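Local coordinates for glycine oxidase (Bacillus cereus ATCC 14579, PDB 7CYX), which probably catalyses the FAD-dependent oxidation of glycine by oxygen to glyoxylate, ammonium and hydrogen peroxide, consistent with a part in thiamine diphosphate biosynthesis, at residues I72-A77 and I88-K93; G326-T331 and D350-K355. All coordinates share one frame; numbering follows the deposited sequence.

Interaction 1. Residues I72-A77 and I88-K93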
loop_
_atom_site.group_PDB
_atom_site.type_symbol
_atom_site.label_atom_id
_atom_site.label_comp_id
_atom_site.label_asym_id
_atom_site.label_seq_id
_atom_site.Cartn_x
_atom_site.Cartn_y
_atom_site.Cartn_z
ATOM N N ILE A 72 -1.633 21.170 -1.449
ATOM C CA ILE A 72 -2.614 20.361 -2.207
ATOM C C ILE A 72 -2.625 18.926 -1.673
ATOM O O ILE A 72 -3.586 18.197 -1.887
ATOM C CB ILE A 72 -2.294 20.402 -3.713
ATOM C CG1 ILE A 72 -2.570 21.788 -4.298
ATOM C CG2 ILE A 72 -3.015 19.304 -4.499
ATOM C CD1 ILE A 72 -1.942 22.010 -5.657
ATOM N N PHE A 73 -1.569 18.525 -0.962
ATOM C CA PHE A 73 -1.322 17.093 -0.698
ATOM C C PHE A 73 -2.379 16.481 0.220
ATOM O O PHE A 73 -2.757 15.335 0.003
ATOM C CB PHE A 73 0.081 16.868 -0.136
ATOM C CG PHE A 73 1.094 16.534 -1.198
ATOM C CD1 PHE A 73 1.141 15.270 -1.754
ATOM C CD2 PHE A 73 1.982 17.487 -1.655
ATOM C CE1 PHE A 73 2.064 14.960 -2.734
ATOM C CE2 PHE A 73 2.905 17.173 -2.642
ATOM C CZ PHE A 73 2.948 15.912 -3.175
ATOM N N PRO A 74 -2.841 17.161 1.300
ATOM C CA PRO A 74 -3.857 16.589 2.189
ATOM C C PRO A 74 -5.148 16.198 1.450
ATOM O O PRO A 74 -5.536 15.045 1.522
ATOM C CB PRO A 74 -4.083 17.681 3.251
ATOM C CG PRO A 74 -2.781 18.456 3.251
ATOM C CD PRO A 74 -2.340 18.450 1.797
ATOM N N GLN A 75 -5.756 17.126 0.706
ATOM C CA GLN A 75 -7.014 16.843 -0.032
ATOM C C GLN A 75 -6.747 15.854 -1.186
ATOM O O GLN A 75 -7.564 14.957 -1.425
ATOM C CB GLN A 75 -7.697 18.142 -0.484
ATOM C CG GLN A 75 -8.430 18.066 -1.825
ATOM C CD GLN A 75 -7.573 18.443 -3.022
ATOM O OE1 GLN A 75 -6.800 19.405 -2.988
ATOM N NE2 GLN A 75 -7.712 17.694 -4.112
ATOM N N LEU A 76 -5.624 16.015 -1.899
ATOM C CA LEU A 76 -5.297 15.152 -3.051
ATOM C C LEU A 76 -5.295 13.683 -2.618
ATOM O O LEU A 76 -5.897 12.835 -3.291
ATOM C CB LEU A 76 -3.927 15.535 -3.616
ATOM C CG LEU A 76 -3.427 14.660 -4.764
ATOM C CD1 LEU A 76 -4.436 14.625 -5.912
ATOM C CD2 LEU A 76 -2.068 15.150 -5.252
ATOM N N ALA A 77 -4.626 13.421 -1.485
ATOM C CA ALA A 77 -4.480 12.104 -0.894
ATOM C C ALA A 77 -5.851 11.443 -0.672
ATOM O O ALA A 77 -6.072 10.319 -1.123
ATOM C CB ALA A 77 -3.717 12.217 0.403
ATOM N N ILE A 88 -1.582 6.804 -0.591
ATOM C CA ILE A 88 -0.246 7.316 -1.011
ATOM C C ILE A 88 0.697 7.479 0.179
ATOM O O ILE A 88 1.783 7.970 -0.023
ATOM C CB ILE A 88 -0.406 8.636 -1.785
ATOM C CG1 ILE A 88 -0.894 9.767 -0.882
ATOM C CG2 ILE A 88 -1.312 8.452 -2.979
ATOM C CD1 ILE A 88 -0.788 11.121 -1.499
ATOM N N GLY A 89 0.281 7.076 1.364
ATOM C CA GLY A 89 1.152 7.204 2.538
ATOM C C GLY A 89 1.376 8.642 2.953
ATOM O O GLY A 89 2.409 8.910 3.535
ATOM N N TYR A 90 0.438 9.538 2.677
ATOM C CA TYR A 90 0.662 10.934 3.105
ATOM C C TYR A 90 0.783 10.970 4.620
ATOM O O TYR A 90 -0.082 10.471 5.307
ATOM C CB TYR A 90 -0.473 11.871 2.713
ATOM C CG TYR A 90 -0.235 13.270 3.208
ATOM C CD1 TYR A 90 0.895 13.965 2.834
ATOM C CD2 TYR A 90 -1.107 13.879 4.086
ATOM C CE1 TYR A 90 1.142 15.242 3.290
ATOM C CE2 TYR A 90 -0.878 15.160 4.551
ATOM C CZ TYR A 90 0.251 15.844 4.154
ATOM O OH TYR A 90 0.486 17.098 4.610
ATOM N N GLU A 91 1.839 11.598 5.101
ATOM C CA GLU A 91 2.098 11.681 6.550
ATOM C C GLU A 91 2.638 13.071 6.850
ATOM O O GLU A 91 3.423 13.561 6.074
ATOM C CB GLU A 91 3.153 10.646 6.914
ATOM C CG GLU A 91 3.128 10.244 8.366
ATOM C CD GLU A 91 3.498 8.799 8.608
ATOM O OE1 GLU A 91 2.644 7.944 8.392
ATOM O OE2 GLU A 91 4.631 8.549 9.008
ATOM N N GLU A 92 2.194 13.664 7.946
ATOM C CA GLU A 92 2.665 15.008 8.336
ATOM C C GLU A 92 3.005 14.970 9.817
ATOM O O GLU A 92 2.209 15.443 10.609
ATOM C CB GLU A 92 1.592 16.058 8.075
ATOM C CG GLU A 92 2.076 17.460 8.355
ATOM C CD GLU A 92 1.048 18.547 8.151
ATOM O OE1 GLU A 92 0.951 19.430 9.001
ATOM O OE2 GLU A 92 0.356 18.502 7.141
ATOM N N LYS A 93 4.141 14.388 10.161
ATOM C CA LYS A 93 4.537 14.342 11.582
ATOM C C LYS A 93 5.754 15.243 11.773
ATOM O O LYS A 93 6.400 15.130 12.798
ATOM C CB LYS A 93 4.809 12.896 12.001
ATOM C CG LYS A 93 3.575 12.037 12.211
ATOM C CD LYS A 93 2.346 12.859 12.519
ATOM C CE LYS A 93 1.111 12.045 12.839
ATOM N NZ LYS A 93 0.064 12.863 13.497
#
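Ala77 and Ile88 mark where the first turns of helix 73-84 come nearest the irregular chain of 88-93, their CA atoms 6.4 Å apart. Helical bonding is already under way on one side, with Ala77 N bonded to Phe73 O, whereas the other segment has neither helical nor strand geometry. No hydrogen bond joins the two, so the contact illustrates how a helix can be lined by a returning loop through van der Waals contacts, nearly all between carbons.

Ala77, later in the helix than Phe73 and Pro74, sets its CB 3.7 Å from Ile88 CD1 and 4.0 Å from Tyr90 CB, between two side chains that both turn toward the helix. With CG on the far side of CB from its own nitrogen (chi1 178°), Tyr90 extends its ring along the helix toward the N-terminal turn. There Phe73 contributes only its CB, 3.9 Å from Tyr90 CE1, while Pro74 CG, on the same side of the ring plane, lies 4.0 Å from Tyr90 CE2 and 3.8 Å from the phenol OH. Both carbons approach the ring at a slant. The phenol end is tied down: Tyr90 OH bonds to Glu92 OE2 over 2.9 Å, using the carboxylate's anti lone pair, and also to Arg70, which would fix the ring's far end.

Behind this contact, Phe73 and Ile88 both rest on Leu158 of helix 155-168, and Phe73 also touches Pro342 of helix 341-352. Strand 49-50 supplies Leu50, which touches Phe73 and Tyr90, so the helix start and the loop share neighbours on the flavin side of the fold.

Interaction 2. Residues G326-T331 and D350-K355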
loop_
_atom_site.group_PDB
_atom_site.type_symbol
_atom_site.label_atom_id
_atom_site.label_comp_id
_atom_site.label_asym_id
_atom_site.label_seq_id
_atom_site.Cartn_x
_atom_site.Cartn_y
_atom_site.Cartn_z
ATOM N N GLY A 326 0.486 22.731 -29.593
ATOM C CA GLY A 326 0.124 21.506 -28.908
ATOM C C GLY A 326 1.323 20.746 -28.359
ATOM O O GLY A 326 1.152 19.620 -27.877
ATOM N N LEU A 327 2.526 21.338 -28.437
ATOM C CA LEU A 327 3.740 20.677 -27.963
ATOM C C LEU A 327 4.120 21.289 -26.606
ATOM O O LEU A 327 4.413 22.480 -26.501
ATOM C CB LEU A 327 4.827 20.848 -29.030
ATOM C CG LEU A 327 6.024 19.885 -29.043
ATOM C CD1 LEU A 327 7.308 20.626 -28.718
ATOM C CD2 LEU A 327 5.849 18.689 -28.121
ATOM N N TYR A 328 4.064 20.455 -25.565
ATOM C CA TYR A 328 4.269 20.871 -24.211
ATOM C C TYR A 328 5.448 20.079 -23.638
ATOM O O TYR A 328 5.792 19.022 -24.160
ATOM C CB TYR A 328 2.990 20.676 -23.376
ATOM C CG TYR A 328 1.776 21.430 -23.859
ATOM C CD1 TYR A 328 0.979 20.894 -24.849
ATOM C CD2 TYR A 328 1.419 22.666 -23.340
ATOM C CE1 TYR A 328 -0.123 21.567 -25.344
ATOM C CE2 TYR A 328 0.307 23.351 -23.809
ATOM C CZ TYR A 328 -0.473 22.792 -24.811
ATOM O OH TYR A 328 -1.591 23.393 -25.307
ATOM N N ALA A 329 5.984 20.576 -22.514
ATOM C CA ALA A 329 7.113 19.995 -21.794
ATOM C C ALA A 329 6.861 20.120 -20.295
ATOM O O ALA A 329 6.306 21.128 -19.861
ATOM C CB ALA A 329 8.395 20.711 -22.168
ATOM N N CYS A 330 7.317 19.117 -19.534
ATOM C CA CYS A 330 7.169 19.063 -18.084
ATOM C C CYS A 330 8.143 18.014 -17.518
ATOM O O CYS A 330 7.736 16.924 -17.178
ATOM C CB CYS A 330 5.712 18.791 -17.694
ATOM S SG CYS A 330 5.343 19.149 -15.954
ATOM N N THR A 331 9.433 18.385 -17.417
ATOM C CA THR A 331 10.515 17.534 -16.881
ATOM C C THR A 331 11.689 18.395 -16.436
ATOM O O THR A 331 11.823 19.511 -16.871
ATOM C CB THR A 331 11.113 16.553 -17.901
ATOM O OG1 THR A 331 10.937 17.164 -19.177
ATOM C CG2 THR A 331 10.467 15.189 -17.848
ATOM N N ASP A 350 -4.187 23.429 -16.584
ATOM C CA ASP A 350 -4.654 24.818 -16.712
ATOM C C ASP A 350 -4.133 25.413 -18.029
ATOM O O ASP A 350 -4.909 25.975 -18.811
ATOM C CB ASP A 350 -4.232 25.673 -15.514
ATOM C CG ASP A 350 -5.110 25.568 -14.276
ATOM O OD1 ASP A 350 -6.132 24.829 -14.312
ATOM O OD2 ASP A 350 -4.771 26.242 -13.280
ATOM N N LEU A 351 -2.831 25.239 -18.283
ATOM C CA LEU A 351 -2.178 25.769 -19.466
ATOM C C LEU A 351 -2.715 25.109 -20.742
ATOM O O LEU A 351 -2.833 25.746 -21.794
ATOM C CB LEU A 351 -0.671 25.523 -19.351
ATOM C CG LEU A 351 0.137 25.850 -20.603
ATOM C CD1 LEU A 351 -0.015 27.325 -20.956
ATOM C CD2 LEU A 351 1.607 25.491 -20.399
ATOM N N ILE A 352 -2.960 23.805 -20.682
ATOM C CA ILE A 352 -3.471 23.107 -21.846
ATOM C C ILE A 352 -4.889 23.609 -22.164
ATOM O O ILE A 352 -5.258 23.646 -23.317
ATOM C CB ILE A 352 -3.407 21.580 -21.631
ATOM C CG1 ILE A 352 -1.953 21.096 -21.713
ATOM C CG2 ILE A 352 -4.321 20.849 -22.609
ATOM C CD1 ILE A 352 -1.716 19.665 -21.262
ATOM N N GLU A 353 -5.664 23.980 -21.130
ATOM C CA GLU A 353 -7.066 24.450 -21.260
ATOM C C GLU A 353 -7.141 25.981 -21.439
ATOM O O GLU A 353 -8.205 26.563 -21.283
ATOM C CB GLU A 353 -7.875 24.118 -20.000
ATOM C CG GLU A 353 -8.270 22.662 -19.859
ATOM C CD GLU A 353 -9.267 22.379 -18.744
ATOM O OE1 GLU A 353 -9.333 23.179 -17.773
ATOM O OE2 GLU A 353 -9.978 21.352 -18.840
ATOM N N GLY A 354 -6.007 26.644 -21.680
ATOM C CA GLY A 354 -5.968 28.084 -21.859
ATOM C C GLY A 354 -6.311 28.871 -20.600
ATOM O O GLY A 354 -6.459 30.086 -20.672
ATOM N N LYS A 355 -6.409 28.208 -19.441
ATOM C CA LYS A 355 -6.851 28.879 -18.202
ATOM C C LYS A 355 -5.690 29.630 -17.538
ATOM O O LYS A 355 -5.929 30.420 -16.617
ATOM C CB LYS A 355 -7.473 27.887 -17.209
ATOM C CG LYS A 355 -8.812 27.295 -17.639
ATOM C CD LYS A 355 -9.472 26.411 -16.601
ATOM C CE LYS A 355 -10.779 25.817 -17.099
ATOM N NZ LYS A 355 -11.418 24.946 -16.078
#
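Leu351 and Ile352, consecutive residues in the last turn of helix 341-352, take hold of one aromatic ring, that of Tyr328 on strand 327-331. Two adjacent helical positions can thus grip a flat group from different directions.

The segment begins at Asp350, whose OD1 forms a salt bridge with Arg26 NH1. Leu351 follows and, with CG opposite the backbone nitrogen (chi1 172°), meets the ring at its rim. Its CG lies near the ring plane, 4.1 Å from Tyr328 CE2, and the CD2 branch stands the same distance from Tyr328 CD2. Ile352 takes a face instead. Its CG1 sits 3.8 Å from the centroid of the Tyr328 ring and only 12° off the ring normal, a CH-pi contact almost centred on the ring. The phenol end runs on past the side chain toward the helix backbone, with Tyr328 OH 3.9 Å from Ile352 CA.

At Glu353 the chain leaves helical geometry, and its carboxylate is shared: OE1 pairs with Lys355 NZ at 3.2 Å and also with Arg26, while OE2 bonds to His28. Gly354, with positive phi, is the C' residue of a Schellman motif, in which Lys355 N closes back onto Asp350 O at 2.8 Å and the bond from Gly354 N to Leu351 O is weak.

All three touching side chains are buried. Strand 327-331 runs parallel to strand 203-206, whose Lys203 touches both Tyr328 and Ile352, and Leu23 of helix 14-25 packs on Ile352; the contact therefore seats the C-terminal end of helix 341-352 against the nucleotide-binding sheet.

Helix 341-352 is what the two contacts have in common. Interaction 2 involves its last turn, whereas in interaction 1 Phe73 rests on Pro342 near its beginning. They do not touch: their centres are 25 Å apart and their nearest atoms about 9 Å. They also stand differently to the cofactor. In interaction 1 the side chain of Phe73 comes to about 7 Å from the bound FAD and about 4 Å from the side chain of Leu339, an FAD-binding residue. Tyr328 of interaction 2 lies about 14 Å from FAD, although Thr331, farther along its strand, touches the cofactor.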